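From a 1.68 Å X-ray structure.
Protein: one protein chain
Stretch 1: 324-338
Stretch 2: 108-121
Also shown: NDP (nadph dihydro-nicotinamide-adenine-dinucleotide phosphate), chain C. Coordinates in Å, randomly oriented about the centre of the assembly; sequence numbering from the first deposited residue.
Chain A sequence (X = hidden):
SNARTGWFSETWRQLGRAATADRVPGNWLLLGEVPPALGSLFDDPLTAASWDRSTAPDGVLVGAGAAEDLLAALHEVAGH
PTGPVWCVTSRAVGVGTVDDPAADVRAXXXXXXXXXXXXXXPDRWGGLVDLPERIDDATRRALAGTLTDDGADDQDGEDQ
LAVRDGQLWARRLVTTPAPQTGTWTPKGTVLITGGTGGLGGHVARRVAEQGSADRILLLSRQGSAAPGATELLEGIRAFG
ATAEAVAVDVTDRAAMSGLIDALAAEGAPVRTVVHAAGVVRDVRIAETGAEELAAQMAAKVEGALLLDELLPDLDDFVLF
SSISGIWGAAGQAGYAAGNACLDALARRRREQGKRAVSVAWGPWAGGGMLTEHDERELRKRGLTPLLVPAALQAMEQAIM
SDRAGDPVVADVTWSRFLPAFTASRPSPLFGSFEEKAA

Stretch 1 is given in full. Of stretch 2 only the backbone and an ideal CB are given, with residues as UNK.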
ATOM      1  N   SER A 324       5.156   4.121  -2.802  1.00  5.56           N
ATOM      2  CA  SER A 324       5.629   2.778  -3.181  1.00  6.12           C
ATOM      3  C   SER A 324       4.476   1.816  -3.394  1.00  5.63           C
ATOM      4  O   SER A 324       4.491   0.993  -4.312  1.00  6.41           O
ATOM      5  CB  SER A 324       6.586   2.224  -2.128  1.00  7.65           C
ATOM      6  OG  SER A 324       7.124   0.995  -2.562  1.00 10.67           O
ATOM      7  N   GLY A 325       3.451   1.925  -2.552  1.00  5.65           N
ATOM      8  CA  GLY A 325       2.294   1.056  -2.667  1.00  5.89           C
ATOM      9  C   GLY A 325       1.288   1.539  -3.692  1.00  5.24           C
ATOM     10  O   GLY A 325       0.250   0.885  -3.908  1.00  5.80           O
ATOM     11  N   ILE A 326       1.537   2.710  -4.298  1.00  5.67           N
ATOM     12  CA  ILE A 326       0.635   3.279  -5.269  1.00  5.39           C
ATOM     13  C   ILE A 326       1.111   2.929  -6.684  1.00  5.08           C
ATOM     14  O   ILE A 326       0.322   2.456  -7.523  1.00  4.94           O
ATOM     15  CB  ILE A 326       0.535   4.826  -5.132  1.00  4.86           C
ATOM     16  CG1 ILE A 326      -0.000   5.228  -3.753  1.00  6.98           C
ATOM     17  CG2 ILE A 326      -0.356   5.411  -6.275  1.00  5.49           C
ATOM     18  CD1 ILE A 326      -1.436   4.753  -3.502  1.00  7.07           C
ATOM     19  N   TRP A 327       2.391   3.196  -6.944  1.00  5.09           N
ATOM     20  CA  TRP A 327       2.951   2.906  -8.258  1.00  5.67           C
ATOM     21  C   TRP A 327       4.162   1.999  -8.315  1.00  6.62           C
ATOM     22  O   TRP A 327       4.488   1.508  -9.403  1.00  6.78           O
ATOM     23  CB  TRP A 327       3.202   4.198  -9.019  1.00  5.81           C
ATOM     24  CG  TRP A 327       4.078   5.243  -8.381  1.00  5.67           C
ATOM     25  CD1 TRP A 327       5.412   5.174  -8.129  1.00  6.60           C
ATOM     26  CD2 TRP A 327       3.669   6.571  -8.018  1.00  6.14           C
ATOM     27  NE1 TRP A 327       5.852   6.356  -7.585  1.00  6.74           N
ATOM     28  CE2 TRP A 327       4.807   7.236  -7.524  1.00  6.58           C
ATOM     29  CE3 TRP A 327       2.447   7.250  -8.048  1.00  7.24           C
ATOM     30  CZ2 TRP A 327       4.766   8.562  -7.103  1.00  6.11           C
ATOM     31  CZ3 TRP A 327       2.405   8.563  -7.617  1.00  7.04           C
ATOM     32  CH2 TRP A 327       3.557   9.202  -7.140  1.00  8.39           C
ATOM     33  N   GLY A 328       4.820   1.771  -7.179  1.00  6.51           N
ATOM     34  CA  GLY A 328       5.948   0.842  -7.093  1.00  6.61           C
ATOM     35  C   GLY A 328       7.297   1.485  -7.307  1.00  7.49           C
ATOM     36  O   GLY A 328       7.415   2.558  -7.905  1.00  7.98           O
ATOM     37  N   ALA A 329       8.340   0.784  -6.852  1.00  7.53           N
ATOM     38  CA  ALA A 329       9.733   1.160  -7.103  1.00  7.96           C
ATOM     39  C   ALA A 329      10.541  -0.135  -7.072  1.00  8.62           C
ATOM     40  O   ALA A 329      10.253  -1.026  -6.306  1.00  7.30           O
ATOM     41  CB  ALA A 329      10.279   2.168  -6.051  1.00  8.47           C
ATOM     42  N   ALA A 330      11.529  -0.248  -7.944  1.00  9.18           N
ATOM     43  CA  ALA A 330      12.433  -1.396  -7.905  1.00  9.70           C
ATOM     44  C   ALA A 330      13.058  -1.545  -6.517  1.00  9.52           C
ATOM     45  O   ALA A 330      13.424  -0.560  -5.871  1.00  9.57           O
ATOM     46  CB  ALA A 330      13.542  -1.247  -8.985  1.00 10.60           C
ATOM     47  N   GLY A 331      13.186  -2.791  -6.074  1.00  9.73           N
ATOM     48  CA  GLY A 331      13.774  -3.087  -4.774  1.00  9.97           C
ATOM     49  C   GLY A 331      12.822  -2.991  -3.604  1.00 10.15           C
ATOM     50  O   GLY A 331      13.189  -3.334  -2.478  1.00 10.45           O
ATOM     51  N   GLN A 332      11.579  -2.581  -3.873  1.00  9.75           N
ATOM     52  CA  GLN A 332      10.602  -2.325  -2.804  1.00  9.38           C
ATOM     53  C   GLN A 332       9.388  -3.283  -2.743  1.00  9.52           C
ATOM     54  O   GLN A 332       8.333  -2.932  -2.199  1.00 10.01           O
ATOM     55  CB  GLN A 332      10.138  -0.873  -2.917  1.00  9.32           C
ATOM     56  CG  GLN A 332      11.275   0.086  -2.729  1.00 10.36           C
ATOM     57  CD  GLN A 332      10.852   1.457  -2.299  1.00 12.57           C
ATOM     58  OE1 GLN A 332       9.770   1.928  -2.637  1.00 11.78           O
ATOM     59  NE2 GLN A 332      11.707   2.107  -1.523  1.00 15.74           N
ATOM     60  N   ALA A 333       9.534  -4.511  -3.235  1.00  9.86           N
ATOM     61  CA  ALA A 333       8.417  -5.467  -3.229  1.00 10.05           C
ATOM     62  C   ALA A 333       7.663  -5.563  -1.889  1.00  8.86           C
ATOM     63  O   ALA A 333       6.439  -5.425  -1.860  1.00  7.78           O
ATOM     64  CB  ALA A 333       8.896  -6.859  -3.666  1.00 10.71           C
ATOM     65  N   GLY A 334       8.385  -5.796  -0.792  1.00  8.55           N
ATOM     66  CA  GLY A 334       7.763  -5.930   0.519  1.00  8.15           C
ATOM     67  C   GLY A 334       7.234  -4.616   1.063  1.00  7.69           C
ATOM     68  O   GLY A 334       6.186  -4.572   1.703  1.00  7.18           O
ATOM     69  N   TYR A 335       7.973  -3.541   0.809  1.00  7.24           N
ATOM     70  CA  TYR A 335       7.569  -2.210   1.258  1.00  6.73           C
ATOM     71  C   TYR A 335       6.283  -1.821   0.520  1.00  6.35           C
ATOM     72  O   TYR A 335       5.289  -1.400   1.114  1.00  5.62           O
ATOM     73  CB  TYR A 335       8.673  -1.226   0.972  1.00  6.50           C
ATOM     74  CG  TYR A 335       8.464   0.154   1.533  1.00  6.73           C
ATOM     75  CD1 TYR A 335       8.253   0.354   2.883  1.00  6.46           C
ATOM     76  CD2 TYR A 335       8.521   1.259   0.701  1.00  8.38           C
ATOM     77  CE1 TYR A 335       8.085   1.631   3.407  1.00  6.86           C
ATOM     78  CE2 TYR A 335       8.341   2.525   1.195  1.00  7.83           C
ATOM     79  CZ  TYR A 335       8.141   2.709   2.557  1.00  7.33           C
ATOM     80  OH  TYR A 335       7.984   3.976   3.029  1.00  9.55           O
ATOM     81  N   ALA A 336       6.298  -2.000  -0.789  1.00  5.07           N
ATOM     82  CA  ALA A 336       5.131  -1.691  -1.622  1.00  4.53           C
ATOM     83  C   ALA A 336       3.920  -2.523  -1.205  1.00  4.62           C
ATOM     84  O   ALA A 336       2.807  -2.024  -1.112  1.00  5.41           O
ATOM     85  CB  ALA A 336       5.457  -1.933  -3.131  1.00  4.81           C
ATOM     86  N   ALA A 337       4.136  -3.810  -0.965  1.00  5.11           N
ATOM     87  CA  ALA A 337       3.038  -4.690  -0.593  1.00  5.66           C
ATOM     88  C   ALA A 337       2.394  -4.213   0.705  1.00  5.56           C
ATOM     89  O   ALA A 337       1.171  -4.110   0.812  1.00  5.43           O
ATOM     90  CB  ALA A 337       3.536  -6.118  -0.447  1.00  4.94           C
ATOM     91  N   GLY A 338       3.220  -3.895   1.683  1.00  5.98           N
ATOM     92  CA  GLY A 338       2.715  -3.478   2.987  1.00  5.51           C
ATOM     93  C   GLY A 338       1.931  -2.197   2.899  1.00  5.46           C
ATOM     94  O   GLY A 338       0.900  -2.038   3.554  1.00  5.89           O
ATOM     95  N   UNK A 108      -4.897  -6.996  -1.491  1.00  6.90           N
ATOM     96  CA  UNK A 108      -4.327  -5.713  -1.926  1.00  6.14           C
ATOM     97  C   UNK A 108      -2.793  -5.737  -1.980  1.00  5.52           C
ATOM     98  O   UNK A 108      -2.183  -5.106  -2.853  1.00  4.81           O
ATOM     99  CB  UNK A 108      -4.788  -4.597  -0.986  1.00  6.14           C
ATOM    100  N   UNK A 109      -2.170  -6.472  -1.068  1.00  4.80           N
ATOM    101  CA  UNK A 109      -0.717  -6.634  -1.058  1.00  5.22           C
ATOM    102  C   UNK A 109      -0.154  -7.264  -2.323  1.00  5.22           C
ATOM    103  O   UNK A 109       0.966  -6.971  -2.736  1.00  4.75           O
ATOM    104  CB  UNK A 109      -0.307  -7.484   0.146  1.00  5.22           C
ATOM    105  N   UNK A 110      -0.942  -8.138  -2.937  1.00  4.61           N
ATOM    106  CA  UNK A 110      -0.581  -8.754  -4.213  1.00  5.11           C
ATOM    107  C   UNK A 110      -0.315  -7.668  -5.256  1.00  4.37           C
ATOM    108  O   UNK A 110       0.641  -7.752  -6.038  1.00  4.91           O
ATOM    109  CB  UNK A 110      -1.685  -9.699  -4.691  1.00  5.11           C
ATOM    110  N   UNK A 111      -1.186  -6.658  -5.286  1.00  4.61           N
ATOM    111  CA  UNK A 111      -1.057  -5.554  -6.247  1.00  5.02           C
ATOM    112  C   UNK A 111       0.170  -4.685  -5.948  1.00  5.04           C
ATOM    113  O   UNK A 111       0.869  -4.232  -6.866  1.00  5.40           O
ATOM    114  CB  UNK A 111      -2.320  -4.691  -6.231  1.00  5.02           C
ATOM    115  N   UNK A 112       0.459  -4.459  -4.673  1.00  4.83           N
ATOM    116  CA  UNK A 112       1.655  -3.697  -4.311  1.00  4.38           C
ATOM    117  C   UNK A 112       2.899  -4.377  -4.838  1.00  4.09           C
ATOM    118  O   UNK A 112       3.749  -3.744  -5.449  1.00  5.00           O
ATOM    119  CB  UNK A 112       1.752  -3.526  -2.794  1.00  4.38           C
ATOM    120  N   UNK A 113       2.996  -5.686  -4.613  1.00  4.40           N
ATOM    121  CA  UNK A 113       4.133  -6.452  -5.074  1.00  4.80           C
ATOM    122  C   UNK A 113       4.173  -6.589  -6.595  1.00  4.43           C
ATOM    123  O   UNK A 113       5.232  -6.472  -7.207  1.00  5.72           O
ATOM    124  CB  UNK A 113       4.115  -7.838  -4.427  1.00  4.80           C
ATOM    125  N   UNK A 114       3.018  -6.832  -7.199  1.00  4.75           N
ATOM    126  CA  UNK A 114       2.910  -7.030  -8.636  1.00  4.56           C
ATOM    127  C   UNK A 114       3.382  -5.835  -9.440  1.00  4.28           C
ATOM    128  O   UNK A 114       4.055  -5.983 -10.448  1.00  5.02           O
ATOM    129  CB  UNK A 114       1.461  -7.351  -9.007  1.00  4.56           C
ATOM    130  N   UNK A 115       3.052  -4.632  -8.985  1.00  4.65           N
ATOM    131  CA  UNK A 115       3.594  -3.428  -9.618  1.00  4.18           C
ATOM    132  C   UNK A 115       5.127  -3.382  -9.612  1.00  5.84           C
ATOM    133  O   UNK A 115       5.744  -2.976 -10.596  1.00  6.63           O
ATOM    134  CB  UNK A 115       3.045  -2.187  -8.911  1.00  4.18           C
ATOM    135  N   UNK A 116       5.736  -3.802  -8.514  1.00  5.28           N
ATOM    136  CA  UNK A 116       7.186  -3.905  -8.436  1.00  5.99           C
ATOM    137  C   UNK A 116       7.713  -4.981  -9.417  1.00  5.96           C
ATOM    138  O   UNK A 116       8.735  -4.775 -10.068  1.00  6.50           O
ATOM    139  CB  UNK A 116       7.611  -4.230  -7.003  1.00  5.99           C
ATOM    140  N   UNK A 117       6.999  -6.095  -9.543  1.00  5.58           N
ATOM    141  CA  UNK A 117       7.351  -7.121 -10.536  1.00  6.18           C
ATOM    142  C   UNK A 117       7.397  -6.542 -11.957  1.00  6.93           C
ATOM    143  O   UNK A 117       8.308  -6.854 -12.735  1.00  7.25           O
ATOM    144  CB  UNK A 117       6.348  -8.275 -10.478  1.00  6.18           C
ATOM    145  N   UNK A 118       6.436  -5.678 -12.286  1.00  6.48           N
ATOM    146  CA  UNK A 118       6.412  -4.999 -13.583  1.00  7.25           C
ATOM    147  C   UNK A 118       7.660  -4.168 -13.815  1.00  7.35           C
ATOM    148  O   UNK A 118       8.168  -4.097 -14.953  1.00  8.58           O
ATOM    149  CB  UNK A 118       5.174  -4.106 -13.690  1.00  7.25           C
ATOM    150  N   UNK A 119       8.171  -3.533 -12.766  1.00  6.94           N
ATOM    151  CA  UNK A 119       9.366  -2.687 -12.886  1.00  7.58           C
ATOM    152  C   UNK A 119      10.679  -3.507 -12.902  1.00  8.26           C
ATOM    153  O   UNK A 119      11.637  -3.134 -13.593  1.00  8.74           O
ATOM    154  CB  UNK A 119       9.400  -1.685 -11.730  1.00  7.58           C
ATOM    155  N   UNK A 120      10.718  -4.618 -12.170  1.00  7.40           N
ATOM    156  CA  UNK A 120      11.931  -5.437 -12.078  1.00  7.81           C
ATOM    157  C   UNK A 120      12.061  -6.452 -13.206  1.00  8.15           C
ATOM    158  O   UNK A 120      13.181  -6.839 -13.543  1.00  7.46           O
ATOM    159  CB  UNK A 120      11.957  -6.171 -10.736  1.00  7.81           C
ATOM    160  N   UNK A 121      10.925  -6.892 -13.750  1.00  8.23           N
ATOM    161  CA  UNK A 121      10.855  -7.932 -14.768  1.00  9.17           C
ATOM    162  C   UNK A 121      10.001  -7.420 -15.939  1.00  8.86           C
ATOM    163  O   UNK A 121       8.995  -8.020 -16.297  1.00  9.28           O
ATOM    164  CB  UNK A 121      10.278  -9.226 -14.189  1.00  9.17           C
TER
HETATM  165  PA  NDP C 501      11.872   5.697  10.825  1.00 12.23           P
HETATM  166  O1A NDP C 501      12.574   6.908  11.339  1.00 13.80           O
HETATM  167  O2A NDP C 501      12.674   4.452  10.590  1.00 11.30           O
HETATM  168  O5B NDP C 501      10.666   5.336  11.808  1.00 11.19           O
HETATM  169  C5B NDP C 501      10.115   4.035  11.813  1.00 12.82           C
HETATM  170  C4B NDP C 501       9.697   3.710  13.217  1.00 11.40           C
HETATM  171  O4B NDP C 501       9.088   2.436  13.264  1.00  8.96           O
HETATM  172  C3B NDP C 501      10.858   3.640  14.181  1.00 13.42           C
HETATM  173  O3B NDP C 501      10.512   4.433  15.334  1.00 15.33           O
HETATM  174  C2B NDP C 501      10.980   2.180  14.554  1.00 10.16           C
HETATM  175  O2B NDP C 501      11.500   2.180  15.867  1.00 11.30           O
HETATM  176  C1B NDP C 501       9.523   1.749  14.419  1.00  9.11           C
HETATM  177  N9A NDP C 501       9.276   0.317  14.303  1.00  7.70           N
HETATM  178  C8A NDP C 501       9.754  -0.558  13.352  1.00  7.49           C
HETATM  179  N7A NDP C 501       9.295  -1.798  13.631  1.00  7.76           N
HETATM  180  C5A NDP C 501       8.499  -1.721  14.746  1.00  7.73           C
HETATM  181  C6A NDP C 501       7.767  -2.650  15.467  1.00  6.52           C
HETATM  182  N6A NDP C 501       7.694  -3.942  15.168  1.00  6.73           N
HETATM  183  N1A NDP C 501       7.076  -2.210  16.583  1.00  7.17           N
HETATM  184  C2A NDP C 501       7.083  -0.869  16.947  1.00  5.95           C
HETATM  185  N3A NDP C 501       7.808   0.059  16.245  1.00  7.42           N
HETATM  186  C4A NDP C 501       8.493  -0.382  15.156  1.00  8.44           C
HETATM  187  O3  NDP C 501      11.118   6.012   9.438  1.00 11.17           O
HETATM  188  PN  NDP C 501      10.281   7.299   9.043  1.00 12.40           P
HETATM  189  O1N NDP C 501      10.902   7.842   7.814  1.00 15.38           O
HETATM  190  O2N NDP C 501      10.014   8.215  10.169  1.00 14.07           O
HETATM  191  O5D NDP C 501       8.918   6.677   8.485  1.00 15.12           O
HETATM  192  C5D NDP C 501       7.859   6.330   9.339  1.00 14.82           C
HETATM  193  C4D NDP C 501       6.710   5.817   8.488  1.00 12.35           C
HETATM  194  O4D NDP C 501       6.447   6.706   7.416  1.00 11.63           O
HETATM  195  C3D NDP C 501       7.021   4.478   7.860  1.00 12.04           C
HETATM  196  O3D NDP C 501       5.935   3.621   8.040  1.00 14.77           O
HETATM  197  C2D NDP C 501       7.203   4.770   6.385  1.00 12.84           C
HETATM  198  O2D NDP C 501       6.862   3.680   5.554  1.00 14.33           O
HETATM  199  C1D NDP C 501       6.338   6.000   6.197  1.00 12.33           C
HETATM  200  N1N NDP C 501       6.825   6.853   5.105  1.00 11.07           N
HETATM  201  C2N NDP C 501       7.974   7.577   5.242  1.00  9.58           C
HETATM  202  C3N NDP C 501       8.548   8.270   4.174  1.00 10.59           C
HETATM  203  C7N NDP C 501       9.749   9.115   4.345  1.00 11.03           C
HETATM  204  O7N NDP C 501      10.078   9.911   3.271  1.00 11.88           O
HETATM  205  N7N NDP C 501      10.532   9.122   5.413  1.00 12.14           N
HETATM  206  C4N NDP C 501       7.707   8.482   2.944  1.00  9.76           C
HETATM  207  C5N NDP C 501       6.463   7.657   2.900  1.00  9.96           C
HETATM  208  C6N NDP C 501       6.062   6.902   3.977  1.00 10.14           C
HETATM  209  P2B NDP C 501      12.113   0.880  16.570  1.00 13.15           P
HETATM  210  O1X NDP C 501      12.692   1.396  17.868  1.00 13.44           O
HETATM  211  O2X NDP C 501      13.191   0.240  15.685  1.00 13.76           O
HETATM  212  O3X NDP C 501      11.062  -0.129  16.782  1.00 10.20           O

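Residues 108-120 belong to a helix that begins earlier in the chain, and its axis passes 7.0 Å from that of helix 333-338 at 144° between N-to-C directions. So close an approach favours small residues where the backbones meet.

At 108 the ideal CB points sideways, with nothing of stretch 1 within 5.5 Å. Stretch 1 sets no preference; the residue is Ala-108, which makes no contact.

At 109 the ideal CB lies 3.7 Å from Ala-337 O, so a small residue fits comfortably. Gly-109 is deposited, and Ala-337 CB packs against Gly-109 O at 3.5 Å.

Positions 110 and 111 point away and sideways, respectively, and stretch 1 offers neither a partner. Many side chains would do. They are Val-110 and Trp-111; the indole leads away, its NE1 hydrogen-bonded elsewhere in the structure.

Position 112 is the most restrictive. Its ideal CB points toward stretch 1 and would clash, 2.5 Å from Ala-336 O and 2.8 Å from Ala-337 CA. The phi/psi of -60/-48 is ordinary helix, so packing, not backbone strain, calls for glycine. Gly-112 lets its CA come within 4.1 Å of Ala-337 CA.

At 113 the ideal CB points sideways, 4.4 Å from Ala-337 CB and 4.2 Å from Ala-333 O. The methyl groups of Ala-333 and Ala-337 invite an aliphatic residue such as Leu, Ile or Met. Leu-113 places CD1 3.9 Å from Ala-333 CB.

Position 114 is out of reach of stretch 1, which sets no limit, but an ideal CB would be crowded by the O of 110 at 3.1 Å, favouring glycine; Gly-114 is found.

At 115 CA-to-CB points toward stretch 1, with the CB 4.0 Å from Trp-327 O. The carbonyls of residues 324-327 suggest a long donor, Arg or Lys, though Gln could also reach. Arg-115 makes a weak hydrogen bond from NH2 to Gly-325 O (2.8 Å, 125°). Its NE donates to a water at 2.9 Å, and that water in turn donates to Ser-324 O (2.8 Å) and Gly-112 O (2.9 Å).

Position 116 also points toward stretch 1, its ideal CB 4.1 Å from Ala-333 CA and 4.2 Å from Ala-329 O. A compact aliphatic residue, Val, Ile or Ala, suits this niche. Val-116, chi1 t, sets CG2 3.6 Å from Ala-336 CB and CG1 4.1 Å from Ala-333 CB.

At 117 CA-to-CB points away, and 118 is out of reach; many residues would do at both, which are Ala-117 and Gly-118.

At 119 the CB points toward the 328-330 backbone, 4.6 Å from Ala-330 N. Leu, Met or a longer polar chain could cover it. Leu-119 lays CD1 3.5 Å from Gly-328 C and 3.6 Å from Ala-329 N, an amide left without a partner.

At 120 the CB points sideways, but the Gly-331 amide offers a donor that a long acceptor, Glu or Gln, could reach. Glu-120 brings its end nearer: OE2 accepts from Gly-331 N at 2.8 Å and 161°. A water donating to OE2 (2.6 Å) accepts from Ala-333 N (3.0 Å).

Position 121 leaves helical phi/psi, its ideal CB over 5.5 Å from stretch 1, so many residues would suit; it is Leu-121.

Stretch 2 (108-121) AGVWGLGRVAGLEL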
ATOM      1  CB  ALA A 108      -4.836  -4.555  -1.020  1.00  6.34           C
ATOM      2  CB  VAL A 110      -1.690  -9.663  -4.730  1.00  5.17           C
ATOM      3  CG1 VAL A 110      -1.315 -10.208  -6.077  1.00  5.51           C
ATOM      4  CG2 VAL A 110      -1.934 -10.884  -3.773  1.00  4.84           C
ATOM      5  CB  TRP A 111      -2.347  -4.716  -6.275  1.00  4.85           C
ATOM      6  CG  TRP A 111      -3.385  -5.376  -7.085  1.00  6.27           C
ATOM      7  CD1 TRP A 111      -3.941  -6.607  -6.864  1.00  5.77           C
ATOM      8  CD2 TRP A 111      -3.974  -4.886  -8.287  1.00  4.72           C
ATOM      9  NE1 TRP A 111      -4.838  -6.901  -7.838  1.00  7.58           N
ATOM     10  CE2 TRP A 111      -4.896  -5.855  -8.721  1.00  4.66           C
ATOM     11  CE3 TRP A 111      -3.856  -3.692  -9.015  1.00  6.46           C
ATOM     12  CZ2 TRP A 111      -5.662  -5.693  -9.857  1.00  5.42           C
ATOM     13  CZ3 TRP A 111      -4.616  -3.558 -10.159  1.00  5.97           C
ATOM     14  CH2 TRP A 111      -5.533  -4.523 -10.538  1.00  5.86           C
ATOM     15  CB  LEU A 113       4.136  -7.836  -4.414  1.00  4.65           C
ATOM     16  CG  LEU A 113       5.425  -8.606  -4.655  1.00  7.58           C
ATOM     17  CD1 LEU A 113       5.839  -9.318  -3.340  1.00 12.27           C
ATOM     18  CD2 LEU A 113       5.263  -9.564  -5.806  1.00  9.83           C
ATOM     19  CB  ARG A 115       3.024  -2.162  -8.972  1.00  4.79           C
ATOM     20  CG  ARG A 115       1.555  -1.888  -9.360  1.00  5.46           C
ATOM     21  CD  ARG A 115       1.030  -0.568  -8.791  1.00  6.87           C
ATOM     22  NE  ARG A 115       0.645  -0.691  -7.374  1.00  5.74           N
ATOM     23  CZ  ARG A 115      -0.567  -1.005  -6.940  1.00  6.31           C
ATOM     24  NH1 ARG A 115      -1.578  -1.200  -7.781  1.00  5.85           N
ATOM     25  NH2 ARG A 115      -0.793  -1.104  -5.646  1.00  6.83           N
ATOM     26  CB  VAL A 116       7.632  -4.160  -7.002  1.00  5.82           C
ATOM     27  CG1 VAL A 116       9.142  -4.341  -6.947  1.00  6.52           C
ATOM     28  CG2 VAL A 116       7.190  -2.992  -6.105  1.00  6.60           C
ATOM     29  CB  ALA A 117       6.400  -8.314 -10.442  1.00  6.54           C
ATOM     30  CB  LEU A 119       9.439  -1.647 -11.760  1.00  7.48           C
ATOM     31  CG  LEU A 119       8.247  -0.706 -11.674  1.00  8.05           C
ATOM     32  CD1 LEU A 119       8.265   0.078 -10.355  1.00  8.21           C
ATOM     33  CD2 LEU A 119       8.273   0.235 -12.883  1.00 10.19           C
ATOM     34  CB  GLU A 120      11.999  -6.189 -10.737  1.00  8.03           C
ATOM     35  CG  GLU A 120      12.134  -5.258  -9.551  1.00  7.66           C
ATOM     36  CD  GLU A 120      12.367  -5.967  -8.240  1.00  8.32           C
ATOM     37  OE1 GLU A 120      12.462  -7.224  -8.218  1.00  8.73           O
ATOM     38  OE2 GLU A 120      12.460  -5.240  -7.222  1.00  8.62           O
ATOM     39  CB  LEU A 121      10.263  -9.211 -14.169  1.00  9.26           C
ATOM     40  CG  LEU A 121      10.922  -9.695 -12.885  1.00 11.75           C
ATOM     41  CD1 LEU A 121      10.011 -10.713 -12.157  1.00 13.93           C
ATOM     42  CD2 LEU A 121      12.294 -10.274 -13.163  1.00 14.96           C
TER
HETATM   43  O   HOH W   1       3.012  -0.903  -5.715  1.00  5.38           O
HETATM   44  O   HOH W   2      11.679  -5.818  -4.787  1.00  8.82           O
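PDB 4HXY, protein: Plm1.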